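Local coordinates for hypothetical protein AQ_328 (Aquifex aeolicus, PDB 1R4V) that is of unknown function but adopts a histone fold, with two histone-like repeats in one chain, and may take part in protein heterodimerization, at residues H93-Q98 and R132-G137; K57-G61 and Y112-I116; M141-I146 and V163-V167. One frame throughout, in Å; residues are numbered along the deposited sequence.

Overall arrangement
Two histone-like repeats within one chain illustrate how a pseudodimer is held together. Interactions 1 and 2 probably join the first repeat to the second, whereas interaction 3 probably pairs two helices inside the second. All three are partly buried, each running from interior residues to more exposed ones. Interactions 1 and 3 share helix 131-149: in its N-terminal half two glycines allow close approach, and farther on side chains, mostly branched, fill a wider gap. Interaction 2 combines a face-to-face aromatic stack with the one direct hydrogen bond across segments, from a lysine to a carbonyl at a helix end, and a water bridge to the next carbonyl. It touches interaction 1 through Ile134 and Phe60.

Interaction 1: residues H93-Q98 and R132-G137; sequences HIKNFQ and RNIMGG
Phe97 lays its ring over Gly136, whose CA stands 3.5 Å from the ring centroid and 9° off the normal, a CH-pi contact. In this histone-fold pseudodimer the contact packs helix 88-98, probably the last helix of the first repeat, on helix 131-149, the long central helix of the second. Both segments are helical; their axes approach to 7.7 Å and cross at 106°. The register is set by Ile94 and Gly137, with CA atoms 3.9 Å apart. A CB on Gly136 or Gly137 would clash with Phe97 or Ile94, so the two glycines permit this closeness. Phe97 (chi1 t) is a knob in the hole formed by Arg132, Asn133, Gly136 and Gly137. Ile94 (m, t) brings CD1 to 4.3 Å from Ile134 CG1. The well-covered Asn133 directs ND2 to Glu130 OE1. At the margin, Arg132 turns to a salt bridge with Asp107, and Gln98 OE1 lies 3.2 Å from Asn133 ND2, at an angle too poor for a hydrogen bond.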
ATOM      1  N   HIS A  93      -6.370   1.320  -9.266  1.00 24.98           N
ATOM      2  CA  HIS A  93      -6.446   1.655  -7.850  1.00 25.21           C
ATOM      3  C   HIS A  93      -5.712   2.947  -7.488  1.00 24.35           C
ATOM      4  O   HIS A  93      -6.219   3.735  -6.694  1.00 24.62           O
ATOM      5  CB  HIS A  93      -5.953   0.487  -7.002  1.00 24.03           C
ATOM      6  CG  HIS A  93      -6.940  -0.626  -6.930  1.00 27.01           C
ATOM      7  ND1 HIS A  93      -6.687  -1.887  -7.422  1.00 34.18           N
ATOM      8  CD2 HIS A  93      -8.198  -0.656  -6.435  1.00 29.40           C
ATOM      9  CE1 HIS A  93      -7.748  -2.646  -7.228  1.00 32.28           C
ATOM     10  NE2 HIS A  93      -8.682  -1.923  -6.638  1.00 31.10           N
ATOM     11  N   ILE A  94      -4.537   3.177  -8.068  1.00 22.14           N
ATOM     12  CA  ILE A  94      -3.778   4.390  -7.825  1.00 23.08           C
ATOM     13  C   ILE A  94      -4.563   5.604  -8.329  1.00 24.71           C
ATOM     14  O   ILE A  94      -4.684   6.615  -7.627  1.00 24.58           O
ATOM     15  CB  ILE A  94      -2.375   4.304  -8.470  1.00 22.84           C
ATOM     16  CG1 ILE A  94      -1.532   3.240  -7.768  1.00 17.57           C
ATOM     17  CG2 ILE A  94      -1.615   5.640  -8.394  1.00 22.66           C
ATOM     18  CD1 ILE A  94      -0.216   2.977  -8.434  1.00 20.44           C
ATOM     19  N   LYS A  95      -5.094   5.513  -9.541  1.00 25.65           N
ATOM     20  CA  LYS A  95      -5.934   6.584 -10.077  1.00 28.78           C
ATOM     21  C   LYS A  95      -7.171   6.864  -9.230  1.00 28.22           C
ATOM     22  O   LYS A  95      -7.510   8.035  -9.009  1.00 28.72           O
ATOM     23  CB  LYS A  95      -6.358   6.268 -11.506  1.00 30.37           C
ATOM     24  CG  LYS A  95      -5.261   6.460 -12.529  1.00 33.00           C
ATOM     25  CD  LYS A  95      -5.758   6.083 -13.938  1.00 36.80           C
ATOM     26  CE  LYS A  95      -4.605   5.706 -14.889  1.00 41.69           C
ATOM     27  NZ  LYS A  95      -3.465   6.666 -14.806  1.00 49.11           N
ATOM     28  N   ASN A  96      -7.849   5.813  -8.773  1.00 28.71           N
ATOM     29  CA  ASN A  96      -9.013   5.972  -7.897  1.00 30.18           C
ATOM     30  C   ASN A  96      -8.611   6.631  -6.589  1.00 30.39           C
ATOM     31  O   ASN A  96      -9.364   7.458  -6.071  1.00 32.42           O
ATOM     32  CB  ASN A  96      -9.724   4.662  -7.542  1.00 31.27           C
ATOM     33  CG  ASN A  96     -10.388   3.985  -8.725  1.00 35.96           C
ATOM     34  OD1 ASN A  96     -10.618   4.585  -9.777  1.00 39.70           O
ATOM     35  ND2 ASN A  96     -10.690   2.701  -8.551  1.00 43.12           N
ATOM     36  N   PHE A  97      -7.448   6.274  -6.050  1.00 28.99           N
ATOM     37  CA  PHE A  97      -6.961   6.896  -4.824  1.00 29.32           C
ATOM     38  C   PHE A  97      -6.753   8.405  -4.972  1.00 29.64           C
ATOM     39  O   PHE A  97      -7.097   9.172  -4.060  1.00 28.69           O
ATOM     40  CB  PHE A  97      -5.674   6.268  -4.287  1.00 27.48           C
ATOM     41  CG  PHE A  97      -5.074   7.041  -3.140  1.00 26.97           C
ATOM     42  CD1 PHE A  97      -5.632   6.967  -1.876  1.00 26.72           C
ATOM     43  CD2 PHE A  97      -3.972   7.867  -3.331  1.00 26.57           C
ATOM     44  CE1 PHE A  97      -5.098   7.699  -0.819  1.00 25.13           C
ATOM     45  CE2 PHE A  97      -3.425   8.586  -2.280  1.00 25.89           C
ATOM     46  CZ  PHE A  97      -3.997   8.509  -1.022  1.00 24.32           C
ATOM     47  N   GLN A  98      -6.190   8.823  -6.096  1.00 30.23           N
ATOM     48  CA  GLN A  98      -5.902  10.234  -6.331  1.00 34.13           C
ATOM     49  C   GLN A  98      -7.172  11.084  -6.393  1.00 34.98           C
ATOM     50  O   GLN A  98      -7.117  12.278  -6.121  1.00 36.25           O
ATOM     51  CB  GLN A  98      -5.047  10.413  -7.592  1.00 33.63           C
ATOM     52  CG  GLN A  98      -3.644   9.830  -7.414  1.00 34.97           C
ATOM     53  CD  GLN A  98      -2.870   9.579  -8.715  1.00 38.16           C
ATOM     54  OE1 GLN A  98      -1.651   9.741  -8.736  1.00 46.64           O
ATOM     55  NE2 GLN A  98      -3.557   9.176  -9.778  1.00 40.53           N
ATOM     56  N   ARG A 132       3.163   8.297  -2.027  1.00 20.66           N
ATOM     57  CA  ARG A 132       1.852   8.403  -1.383  1.00 23.51           C
ATOM     58  C   ARG A 132       0.720   7.872  -2.268  1.00 21.97           C
ATOM     59  O   ARG A 132      -0.212   7.236  -1.786  1.00 22.02           O
ATOM     60  CB  ARG A 132       1.599   9.835  -0.896  1.00 24.96           C
ATOM     61  CG  ARG A 132       1.443  10.886  -1.991  1.00 27.57           C
ATOM     62  CD  ARG A 132       1.246  12.303  -1.420  1.00 31.24           C
ATOM     63  NE  ARG A 132       0.265  12.249  -0.339  1.00 37.14           N
ATOM     64  CZ  ARG A 132      -1.043  12.125  -0.524  1.00 40.29           C
ATOM     65  NH1 ARG A 132      -1.826  12.073   0.544  1.00 39.01           N
ATOM     66  NH2 ARG A 132      -1.584  12.067  -1.743  1.00 43.33           N
ATOM     67  N   ASN A 133       0.806   8.108  -3.576  1.00 21.67           N
ATOM     68  CA  ASN A 133      -0.184   7.604  -4.519  1.00 21.90           C
ATOM     69  C   ASN A 133      -0.082   6.095  -4.664  1.00 19.89           C
ATOM     70  O   ASN A 133      -1.088   5.424  -4.722  1.00 17.52           O
ATOM     71  CB  ASN A 133      -0.071   8.307  -5.858  1.00 22.24           C
ATOM     72  CG  ASN A 133      -0.387   9.782  -5.717  1.00 28.99           C
ATOM     73  OD1 ASN A 133      -1.287  10.167  -4.957  1.00 31.17           O
ATOM     74  ND2 ASN A 133       0.383  10.613  -6.405  1.00 29.01           N
ATOM     75  N   ILE A 134       1.130   5.568  -4.702  1.00 19.62           N
ATOM     76  CA  ILE A 134       1.316   4.114  -4.801  1.00 19.62           C
ATOM     77  C   ILE A 134       0.751   3.419  -3.572  1.00 20.05           C
ATOM     78  O   ILE A 134       0.030   2.420  -3.693  1.00 19.79           O
ATOM     79  CB  ILE A 134       2.795   3.794  -4.993  1.00 19.13           C
ATOM     80  CG1 ILE A 134       3.253   4.345  -6.349  1.00 20.23           C
ATOM     81  CG2 ILE A 134       3.026   2.292  -4.907  1.00 20.65           C
ATOM     82  CD1 ILE A 134       4.751   4.296  -6.579  1.00 22.95           C
HETATM   83  N   MSE A 135       1.073   3.938  -2.391  1.00 20.75           N
HETATM   84  CA  MSE A 135       0.604   3.344  -1.154  1.00 25.66           C
HETATM   85  C   MSE A 135      -0.898   3.464  -1.018  1.00 21.76           C
HETATM   86  O   MSE A 135      -1.546   2.539  -0.568  1.00 21.26           O
HETATM   87  CB  MSE A 135       1.269   3.959   0.071  1.00 25.01           C
HETATM   88  CG  MSE A 135       1.370   2.858   1.153  1.00 32.95           C
HETATM   89 SE   MSE A 135       1.727   3.710   2.792  1.00 46.43          SE
HETATM   90  CE  MSE A 135       0.991   2.392   4.152  1.00 35.73           C
ATOM     91  N   GLY A 136      -1.440   4.617  -1.374  1.00 18.98           N
ATOM     92  CA  GLY A 136      -2.879   4.809  -1.395  1.00 19.27           C
ATOM     93  C   GLY A 136      -3.601   3.836  -2.302  1.00 17.19           C
ATOM     94  O   GLY A 136      -4.619   3.294  -1.904  1.00 18.74           O
ATOM     95  N   GLY A 137      -3.065   3.581  -3.489  1.00 16.60           N
ATOM     96  CA  GLY A 137      -3.550   2.541  -4.390  1.00 17.15           C
ATOM     97  C   GLY A 137      -3.458   1.132  -3.824  1.00 16.37           C
ATOM     98  O   GLY A 137      -4.367   0.307  -4.002  1.00 18.45           O
TER

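Interaction 2: residues K57-G61 and Y112-I116; sequences KAAFG and YIAFI
An aromatic stack forms where helix 46-62 meets the end of helix 106-113. The rings of Phe60 and Phe115 lie face to face, centroids 4.2 Å apart and planes inclined by 20°, with Phe60 CD2 reaching 3.6 Å from Phe115 CZ. Both side chains have chi1 near t, and both CA-to-CB bonds point toward the opposite segment. Phe60 CB adds an off-centre CH-pi contact, 4.2 Å from the Phe115 centroid, while Gly61 N approaches Phe115 CE2 to 3.6 Å. Beyond the pair, Tyr131 meets Phe60 edge-to-face.

The backbone explains how Phe115 gets there. Residues 57-61 are regular helix, but after Ile113 the second segment leaves helical geometry: Ala114 has positive phi (52/58), and Phe115 (-71/133) and Ile116 (-129/109) are extended. The nearest CA pairs are Lys57 with Phe115, 6.6 Å, and Gly61 with Ile116, 7.7 Å. In histone-fold terms, the long central helix of the first repeat is here probably met by the first helix of the second repeat and the loop that follows it.

Apolar packing continues through Ile113 (p, t), whose CD1 lies 4.2 Å from Lys57 CB; the same side chain also touches Leu53 and Met135. Lys57 CG packs 4.3 Å from Phe115 CD2.

Polar contacts belong to Lys57. Its side chain is fully extended, all four chi angles t, so that NZ donates a 3.0 Å hydrogen bond to Ile113 O. A water bridges onward, accepting from Lys57 NZ at 2.8 Å and donating to Ala114 O at 3.3 Å.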
ATOM      1  N   LYS A  57       3.379  -2.950   2.700  1.00 18.74           N
ATOM      2  CA  LYS A  57       4.817  -2.767   2.641  1.00 17.99           C
ATOM      3  C   LYS A  57       5.476  -3.874   1.839  1.00 18.13           C
ATOM      4  O   LYS A  57       6.389  -3.591   1.052  1.00 19.60           O
ATOM      5  CB  LYS A  57       5.380  -2.736   4.062  1.00 18.55           C
ATOM      6  CG  LYS A  57       6.895  -2.582   4.223  1.00 20.84           C
ATOM      7  CD  LYS A  57       7.265  -2.651   5.732  1.00 24.75           C
ATOM      8  CE  LYS A  57       8.763  -2.445   5.930  1.00 27.84           C
ATOM      9  NZ  LYS A  57       9.173  -2.300   7.363  1.00 31.88           N
ATOM     10  N   ALA A  58       5.076  -5.120   2.067  1.00 17.64           N
ATOM     11  CA  ALA A  58       5.554  -6.261   1.252  1.00 16.71           C
ATOM     12  C   ALA A  58       5.301  -6.108  -0.261  1.00 18.11           C
ATOM     13  O   ALA A  58       6.199  -6.263  -1.087  1.00 16.89           O
ATOM     14  CB  ALA A  58       4.967  -7.560   1.770  1.00 17.43           C
ATOM     15  N   ALA A  59       4.065  -5.778  -0.609  1.00 17.35           N
ATOM     16  CA  ALA A  59       3.630  -5.555  -1.967  1.00 18.03           C
ATOM     17  C   ALA A  59       4.418  -4.413  -2.615  1.00 18.18           C
ATOM     18  O   ALA A  59       4.854  -4.542  -3.768  1.00 17.72           O
ATOM     19  CB  ALA A  59       2.146  -5.265  -2.012  1.00 18.08           C
ATOM     20  N   PHE A  60       4.642  -3.335  -1.868  1.00 18.98           N
ATOM     21  CA  PHE A  60       5.396  -2.167  -2.324  1.00 19.34           C
ATOM     22  C   PHE A  60       6.800  -2.615  -2.713  1.00 18.33           C
ATOM     23  O   PHE A  60       7.311  -2.232  -3.767  1.00 18.66           O
ATOM     24  CB  PHE A  60       5.448  -1.085  -1.220  1.00 21.15           C
ATOM     25  CG  PHE A  60       5.609   0.328  -1.711  1.00 23.51           C
ATOM     26  CD1 PHE A  60       5.092   1.367  -0.946  1.00 25.56           C
ATOM     27  CD2 PHE A  60       6.248   0.650  -2.897  1.00 25.49           C
ATOM     28  CE1 PHE A  60       5.220   2.678  -1.352  1.00 30.91           C
ATOM     29  CE2 PHE A  60       6.381   1.963  -3.306  1.00 25.88           C
ATOM     30  CZ  PHE A  60       5.868   2.976  -2.539  1.00 28.35           C
ATOM     31  N   GLY A  61       7.437  -3.437  -1.878  1.00 17.25           N
ATOM     32  CA  GLY A  61       8.757  -3.976  -2.177  1.00 18.54           C
ATOM     33  C   GLY A  61       8.764  -4.794  -3.463  1.00 20.27           C
ATOM     34  O   GLY A  61       9.710  -4.714  -4.245  1.00 20.62           O
ATOM     35  N   TYR A 112       5.233   5.650   8.930  1.00 28.08           N
ATOM     36  CA  TYR A 112       5.110   4.532   9.844  1.00 26.31           C
ATOM     37  C   TYR A 112       5.695   3.229   9.313  1.00 26.01           C
ATOM     38  O   TYR A 112       6.398   2.551  10.050  1.00 24.15           O
ATOM     39  CB  TYR A 112       3.650   4.301  10.187  1.00 28.57           C
ATOM     40  CG  TYR A 112       3.493   3.194  11.191  1.00 29.87           C
ATOM     41  CD1 TYR A 112       3.676   3.469  12.532  1.00 32.76           C
ATOM     42  CD2 TYR A 112       3.182   1.887  10.803  1.00 31.77           C
ATOM     43  CE1 TYR A 112       3.538   2.498  13.476  1.00 35.13           C
ATOM     44  CE2 TYR A 112       3.030   0.880  11.759  1.00 32.77           C
ATOM     45  CZ  TYR A 112       3.213   1.213  13.094  1.00 31.49           C
ATOM     46  OH  TYR A 112       3.102   0.323  14.132  1.00 34.58           O
ATOM     47  N   ILE A 113       5.427   2.860   8.059  1.00 25.76           N
ATOM     48  CA  ILE A 113       5.954   1.584   7.569  1.00 24.50           C
ATOM     49  C   ILE A 113       7.469   1.556   7.365  1.00 24.57           C
ATOM     50  O   ILE A 113       8.051   0.470   7.269  1.00 26.09           O
ATOM     51  CB  ILE A 113       5.205   1.072   6.329  1.00 23.70           C
ATOM     52  CG1 ILE A 113       5.308   2.036   5.144  1.00 21.71           C
ATOM     53  CG2 ILE A 113       3.760   0.768   6.729  1.00 27.94           C
ATOM     54  CD1 ILE A 113       5.006   1.429   3.786  1.00 25.16           C
ATOM     55  N   ALA A 114       8.112   2.723   7.321  1.00 25.72           N
ATOM     56  CA  ALA A 114       9.562   2.839   7.217  1.00 25.61           C
ATOM     57  C   ALA A 114      10.052   1.986   6.038  1.00 25.03           C
ATOM     58  O   ALA A 114      10.882   1.086   6.191  1.00 24.50           O
ATOM     59  CB  ALA A 114      10.237   2.432   8.512  1.00 25.54           C
ATOM     60  N   PHE A 115       9.513   2.297   4.865  1.00 25.26           N
ATOM     61  CA  PHE A 115       9.745   1.504   3.668  1.00 25.76           C
ATOM     62  C   PHE A 115      11.171   1.667   3.141  1.00 25.83           C
ATOM     63  O   PHE A 115      11.670   2.779   3.043  1.00 26.43           O
ATOM     64  CB  PHE A 115       8.734   1.905   2.587  1.00 25.98           C
ATOM     65  CG  PHE A 115       8.934   1.196   1.288  1.00 23.39           C
ATOM     66  CD1 PHE A 115       9.284   1.892   0.142  1.00 26.89           C
ATOM     67  CD2 PHE A 115       8.789  -0.177   1.214  1.00 25.31           C
ATOM     68  CE1 PHE A 115       9.474   1.223  -1.058  1.00 27.38           C
ATOM     69  CE2 PHE A 115       8.970  -0.853   0.014  1.00 23.85           C
ATOM     70  CZ  PHE A 115       9.328  -0.144  -1.123  1.00 23.50           C
ATOM     71  N   ILE A 116      11.815   0.549   2.823  1.00 25.55           N
ATOM     72  CA  ILE A 116      13.150   0.505   2.221  1.00 27.01           C
ATOM     73  C   ILE A 116      13.019  -0.399   1.005  1.00 25.74           C
ATOM     74  O   ILE A 116      12.832  -1.607   1.139  1.00 25.19           O
ATOM     75  CB  ILE A 116      14.167  -0.069   3.213  1.00 27.63           C
ATOM     76  CG1 ILE A 116      14.246   0.840   4.450  1.00 30.56           C
ATOM     77  CG2 ILE A 116      15.553  -0.231   2.564  1.00 28.28           C
ATOM     78  CD1 ILE A 116      14.860   0.182   5.659  1.00 30.75           C
TER
HETATM   79  O   HOH W   1      11.861  -1.700   7.552  1.00 52.24           O

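Interaction 3: residues M141-I146 and V163-V167; sequences MHADVI and VAQIV
Side chains, mostly branched, fill the gap in this pairing of two helices, probably both of the second histone-like repeat: the long helix 131-149 and the closing helix 157-168. Both segments are regularly helical, their axes 10.3 Å apart at closest approach and crossing at 116°; the nearest CA atoms are those of Ile146 and Val163, 6.3 Å apart. No hydrogen bond joins the segments.

Val145, chi1 t, points toward the opposing helix and meets three residues: CG1 is 3.9 Å from Val163 CG1 and 3.7 Å from Ile166 CD1, and both CG1 and CG2 lie 4.3 Å from Val167 CG2. Ile166 reaches it through a p, t rotamer, whose end comes nearer than its sideways CA-to-CB bond would suggest. Val163 and Val167, one turn apart and both t, point toward the long helix. Ile146 (m, t) packs CG1 at 4.0 Å from Val163 CG2. Met141, present as selenomethionine and deposited in two conformers, has chi1 t and an off-well chi2 of -103° in the one given, which brings CE to 3.9 Å from Val167 CG2.

His142 takes the m rotamer with chi2 at 73°, and its ring is fixed by hydrogen bonds outside the pair, ND1 to Leu138 O and NE2 with Ser55 OG of helix 46-62. Helix 157-168 also carries the zinc-binding Glu158 and Glu161, but the side chain of Val163 stays about 12 Å from a zinc ion. Over one face of the His142 imidazole, Val167 CG2 makes a CH-pi contact 4.2 Å from the ring centroid, 24° off the normal.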
HETATM    1  N   MSE A 141      -6.585  -1.285  -3.065  1.00 21.53           N
HETATM    2  CA  MSE A 141      -6.539  -2.662  -3.532  1.00 23.76           C
HETATM    3  C   MSE A 141      -6.751  -3.700  -2.433  1.00 20.87           C
HETATM    4  O   MSE A 141      -7.565  -4.617  -2.595  1.00 18.70           O
HETATM    5  CB  MSE A 141      -5.251  -2.927  -4.274  1.00 24.19           C
HETATM    6  CG  MSE A 141      -5.260  -4.331  -4.769  1.00 30.85           C
HETATM    7 SE   MSE A 141      -4.119  -5.500  -3.620  0.50 35.82          SE
HETATM    8  CE  MSE A 141      -4.152  -7.097  -4.789  0.50 31.07           C
ATOM      9  N   HIS A 142      -6.044  -3.561  -1.321  1.00 20.56           N
ATOM     10  CA  HIS A 142      -6.247  -4.421  -0.163  1.00 20.87           C
ATOM     11  C   HIS A 142      -7.675  -4.354   0.376  1.00 19.37           C
ATOM     12  O   HIS A 142      -8.211  -5.379   0.732  1.00 18.79           O
ATOM     13  CB  HIS A 142      -5.278  -4.107   0.973  1.00 19.27           C
ATOM     14  CG  HIS A 142      -3.919  -4.683   0.769  1.00 19.86           C
ATOM     15  ND1 HIS A 142      -3.025  -4.171  -0.148  1.00 20.19           N
ATOM     16  CD2 HIS A 142      -3.293  -5.720   1.371  1.00 22.05           C
ATOM     17  CE1 HIS A 142      -1.902  -4.867  -0.097  1.00 19.78           C
ATOM     18  NE2 HIS A 142      -2.044  -5.816   0.813  1.00 22.40           N
ATOM     19  N   ALA A 143      -8.293  -3.185   0.422  1.00 18.67           N
ATOM     20  CA  ALA A 143      -9.692  -3.092   0.861  1.00 20.68           C
ATOM     21  C   ALA A 143     -10.607  -3.932  -0.049  1.00 20.27           C
ATOM     22  O   ALA A 143     -11.522  -4.592   0.427  1.00 19.82           O
ATOM     23  CB  ALA A 143     -10.141  -1.627   0.897  1.00 21.48           C
ATOM     24  N   ASP A 144     -10.345  -3.903  -1.348  1.00 21.44           N
ATOM     25  CA  ASP A 144     -11.103  -4.632  -2.354  1.00 22.68           C
ATOM     26  C   ASP A 144     -10.964  -6.132  -2.076  1.00 21.80           C
ATOM     27  O   ASP A 144     -11.945  -6.858  -2.059  1.00 22.00           O
ATOM     28  CB  ASP A 144     -10.624  -4.278  -3.766  1.00 23.18           C
ATOM     29  CG  ASP A 144     -11.487  -4.918  -4.874  1.00 28.56           C
ATOM     30  OD1 ASP A 144     -12.738  -4.864  -4.806  1.00 41.73           O
ATOM     31  OD2 ASP A 144     -10.997  -5.494  -5.875  1.00 42.30           O
ATOM     32  N   VAL A 145      -9.745  -6.588  -1.820  1.00 20.86           N
ATOM     33  CA  VAL A 145      -9.477  -7.987  -1.560  1.00 20.18           C
ATOM     34  C   VAL A 145     -10.110  -8.393  -0.225  1.00 18.46           C
ATOM     35  O   VAL A 145     -10.691  -9.473  -0.157  1.00 17.16           O
ATOM     36  CB  VAL A 145      -7.963  -8.281  -1.597  1.00 20.93           C
ATOM     37  CG1 VAL A 145      -7.692  -9.753  -1.232  1.00 19.56           C
ATOM     38  CG2 VAL A 145      -7.425  -7.945  -3.006  1.00 22.22           C
ATOM     39  N   ILE A 146     -10.033  -7.555   0.811  1.00 16.04           N
ATOM     40  CA  ILE A 146     -10.656  -7.895   2.108  1.00 17.26           C
ATOM     41  C   ILE A 146     -12.145  -8.195   1.941  1.00 16.94           C
ATOM     42  O   ILE A 146     -12.660  -9.194   2.435  1.00 16.63           O
ATOM     43  CB  ILE A 146     -10.459  -6.746   3.128  1.00 16.91           C
ATOM     44  CG1 ILE A 146      -8.985  -6.677   3.573  1.00 19.46           C
ATOM     45  CG2 ILE A 146     -11.390  -6.869   4.326  1.00 17.31           C
ATOM     46  CD1 ILE A 146      -8.588  -5.372   4.158  1.00 22.19           C
ATOM     47  N   VAL A 163      -5.624 -12.694   3.371  1.00 18.87           N
ATOM     48  CA  VAL A 163      -5.552 -11.587   2.407  1.00 18.77           C
ATOM     49  C   VAL A 163      -4.099 -11.319   1.993  1.00 17.67           C
ATOM     50  O   VAL A 163      -3.812 -11.240   0.806  1.00 17.96           O
ATOM     51  CB  VAL A 163      -6.251 -10.299   2.945  1.00 18.18           C
ATOM     52  CG1 VAL A 163      -5.944  -9.049   2.128  1.00 18.46           C
ATOM     53  CG2 VAL A 163      -7.765 -10.494   3.006  1.00 18.77           C
ATOM     54  N   ALA A 164      -3.186 -11.207   2.949  1.00 16.97           N
ATOM     55  CA  ALA A 164      -1.775 -11.025   2.642  1.00 17.62           C
ATOM     56  C   ALA A 164      -1.185 -12.120   1.742  1.00 18.83           C
ATOM     57  O   ALA A 164      -0.396 -11.802   0.846  1.00 19.26           O
ATOM     58  CB  ALA A 164      -0.950 -10.924   3.898  1.00 18.39           C
ATOM     59  N   GLN A 165      -1.560 -13.373   1.988  1.00 19.32           N
ATOM     60  CA  GLN A 165      -1.168 -14.511   1.164  1.00 21.21           C
ATOM     61  C   GLN A 165      -1.643 -14.391  -0.271  1.00 19.43           C
ATOM     62  O   GLN A 165      -0.873 -14.607  -1.211  1.00 21.49           O
ATOM     63  CB  GLN A 165      -1.719 -15.807   1.738  1.00 23.29           C
ATOM     64  CG  GLN A 165      -0.993 -16.277   2.974  1.00 30.83           C
ATOM     65  CD  GLN A 165      -1.417 -17.677   3.440  1.00 31.90           C
ATOM     66  OE1 GLN A 165      -0.665 -18.632   3.237  1.00 47.55           O
ATOM     67  NE2 GLN A 165      -2.615 -17.809   4.026  1.00 38.56           N
ATOM     68  N   ILE A 166      -2.913 -14.064  -0.474  1.00 20.79           N
ATOM     69  CA  ILE A 166      -3.425 -13.998  -1.840  1.00 21.41           C
ATOM     70  C   ILE A 166      -2.959 -12.754  -2.570  1.00 20.01           C
ATOM     71  O   ILE A 166      -2.808 -12.796  -3.780  1.00 20.03           O
ATOM     72  CB  ILE A 166      -4.947 -14.230  -1.953  1.00 22.70           C
ATOM     73  CG1 ILE A 166      -5.749 -13.131  -1.290  1.00 23.94           C
ATOM     74  CG2 ILE A 166      -5.306 -15.604  -1.381  1.00 28.82           C
ATOM     75  CD1 ILE A 166      -7.247 -13.373  -1.386  1.00 25.86           C
ATOM     76  N   VAL A 167      -2.718 -11.666  -1.850  1.00 19.72           N
ATOM     77  CA  VAL A 167      -2.138 -10.474  -2.441  1.00 21.84           C
ATOM     78  C   VAL A 167      -0.726 -10.767  -2.932  1.00 22.55           C
ATOM     79  O   VAL A 167      -0.371 -10.401  -4.048  1.00 22.72           O
ATOM     80  CB  VAL A 167      -2.136  -9.306  -1.451  1.00 19.69           C
ATOM     81  CG1 VAL A 167      -1.165  -8.216  -1.858  1.00 25.65           C
ATOM     82  CG2 VAL A 167      -3.554  -8.772  -1.332  1.00 23.53           C
TER